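Local structure of flavohemoglobin (Malassezia yamatoensis, 6O0A) at residues 182-188 and 319-323. The protein probably detoxifies nitric oxide, passing electrons from NAD(P)H through its bound FAD to the heme, as flavohemoglobins do. Residues are numbered along the deposited sequence; the frame is centred on the assembly and turned at random.
Sequences VTKDVVD and AEAPL
The backbones come closest at Thr183 and Glu320, whose CA atoms are 5.5 Å apart, where the turn between strands 171-181 and 186-193 of the FAD-binding domain meets the loop before helix 324-332 of the NAD-binding domain. Thr183 suits this boundary because its two branches differ in character. With chi1 at 68°, CG2 lies anti to the carbonyl carbon and reaches the opposing loop, 3.7 Å from Pro322 CA, while OG1 turns to a water 2.7 Å away. The same water donates to Asp185 OD1 and to Glu320 O. Pro322 offers a rigid apolar surface: its CB meets Val186 CG2 at 4.1 Å, and Ile288 touches both residues. Leu323, at the N-cap position of helix 324-332, has Val182 CG2 as a looser apolar neighbour of CD2, which makes mere van der Waals contact, at 4.0 Å, with Asp188 OD2, an oxygen salt-bridged to Arg235. At the exposed end, Lys184 NZ and Glu320 OE1, 4.4 Å apart, are too distant for a salt bridge; a water spans them, accepting from NZ and donating to OE1, while OE2 hydrogen-bonds to Ser317 OG. With no direct hydrogen bond or salt bridge crossing, apolar packing and bridging waters join the two domains here.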
loop_
_atom_site.group_PDB
_atom_site.type_symbol
_atom_site.label_atom_id
_atom_site.label_comp_id
_atom_site.label_asym_id
_atom_site.label_seq_id
_atom_site.Cartn_x
_atom_site.Cartn_y
_atom_site.Cartn_z
ATOM N N VAL A 182 7.914 18.295 12.051
ATOM C CA VAL A 182 6.583 18.815 12.355
ATOM C C VAL A 182 5.973 18.237 13.633
ATOM O O VAL A 182 5.073 18.871 14.211
ATOM C CB VAL A 182 5.615 18.618 11.163
ATOM C CG1 VAL A 182 6.096 19.419 9.942
ATOM C CG2 VAL A 182 5.457 17.157 10.813
ATOM N N THR A 183 6.408 17.057 14.073
ATOM C CA THR A 183 6.127 16.536 15.407
ATOM C C THR A 183 7.423 15.942 15.946
ATOM O O THR A 183 8.459 15.978 15.278
ATOM C CB THR A 183 5.019 15.468 15.410
ATOM O OG1 THR A 183 5.489 14.286 14.749
ATOM C CG2 THR A 183 3.761 15.945 14.701
ATOM N N LYS A 184 7.359 15.366 17.154
ATOM C CA LYS A 184 8.551 14.758 17.748
ATOM C C LYS A 184 9.137 13.666 16.867
ATOM O O LYS A 184 10.338 13.377 16.981
ATOM C CB LYS A 184 8.243 14.179 19.138
ATOM C CG LYS A 184 7.330 12.958 19.119
ATOM C CD LYS A 184 6.764 12.628 20.514
ATOM C CE LYS A 184 7.773 11.921 21.387
ATOM N NZ LYS A 184 7.171 11.515 22.700
ATOM N N ASP A 185 8.336 13.051 15.993
ATOM C CA ASP A 185 8.880 11.971 15.180
ATOM C C ASP A 185 8.458 11.997 13.713
ATOM O O ASP A 185 8.683 10.997 13.011
ATOM C CB ASP A 185 8.522 10.598 15.789
ATOM C CG ASP A 185 7.028 10.357 15.883
ATOM O OD1 ASP A 185 6.229 11.231 15.490
ATOM O OD2 ASP A 185 6.649 9.268 16.358
ATOM N N VAL A 186 7.885 13.091 13.208
ATOM C CA VAL A 186 7.475 13.172 11.808
ATOM C C VAL A 186 8.233 14.301 11.125
ATOM O O VAL A 186 8.294 15.423 11.644
ATOM C CB VAL A 186 5.954 13.385 11.672
ATOM C CG1 VAL A 186 5.593 13.596 10.219
ATOM C CG2 VAL A 186 5.210 12.178 12.247
ATOM N N VAL A 187 8.786 14.013 9.944
ATOM C CA VAL A 187 9.510 14.990 9.138
ATOM C C VAL A 187 8.788 15.140 7.801
ATOM O O VAL A 187 8.572 14.152 7.086
ATOM C CB VAL A 187 10.980 14.582 8.945
ATOM C CG1 VAL A 187 11.712 15.611 8.097
ATOM C CG2 VAL A 187 11.662 14.425 10.307
ATOM N N ASP A 188 8.406 16.376 7.489
ATOM C CA ASP A 188 7.699 16.757 6.268
ATOM C C ASP A 188 8.734 17.186 5.230
ATOM O O ASP A 188 9.482 18.152 5.454
ATOM C CB ASP A 188 6.726 17.890 6.634
ATOM C CG ASP A 188 5.888 18.389 5.463
ATOM O OD1 ASP A 188 5.981 17.834 4.353
ATOM O OD2 ASP A 188 5.114 19.363 5.670
ATOM N N ALA A 319 -0.355 17.979 20.111
ATOM C CA ALA A 319 1.022 18.312 19.755
ATOM C C ALA A 319 1.641 17.252 18.858
ATOM O O ALA A 319 2.489 17.568 18.016
ATOM C CB ALA A 319 1.858 18.496 21.026
ATOM N N GLU A 320 1.213 16.000 19.000
ATOM C CA GLU A 320 1.740 14.890 18.225
ATOM C C GLU A 320 0.917 14.573 16.982
ATOM O O GLU A 320 1.251 13.627 16.263
ATOM C CB GLU A 320 1.839 13.644 19.110
ATOM C CG GLU A 320 2.920 13.714 20.169
ATOM C CD GLU A 320 2.782 12.593 21.181
ATOM O OE1 GLU A 320 3.187 11.450 20.875
ATOM O OE2 GLU A 320 2.234 12.849 22.270
ATOM N N ALA A 321 -0.135 15.354 16.697
ATOM C CA ALA A 321 -0.957 15.124 15.515
ATOM C C ALA A 321 -0.275 15.701 14.281
ATOM O O ALA A 321 -0.255 16.930 14.105
ATOM C CB ALA A 321 -2.338 15.764 15.699
ATOM N N PRO A 322 0.293 14.875 13.403
ATOM C CA PRO A 322 1.035 15.433 12.265
ATOM C C PRO A 322 0.098 16.119 11.286
ATOM O O PRO A 322 -0.964 15.592 10.957
ATOM C CB PRO A 322 1.717 14.209 11.637
ATOM C CG PRO A 322 0.918 13.053 12.065
ATOM C CD PRO A 322 0.283 13.401 13.395
ATOM N N LEU A 323 0.486 17.317 10.859
ATOM C CA LEU A 323 -0.195 18.058 9.799
ATOM C C LEU A 323 -1.603 18.491 10.196
ATOM O O LEU A 323 -2.422 18.812 9.328
ATOM C CB LEU A 323 -0.237 17.238 8.503
ATOM C CG LEU A 323 1.149 16.733 8.082
ATOM C CD1 LEU A 323 1.043 15.985 6.753
ATOM C CD2 LEU A 323 2.146 17.886 7.987
HETATM O O HOH W 1 2.440 19.753 16.294
HETATM O O HOH W 2 3.713 12.377 15.569
HETATM O O HOH W 3 5.142 15.981 18.684
HETATM O O HOH W 4 5.007 9.768 22.448
#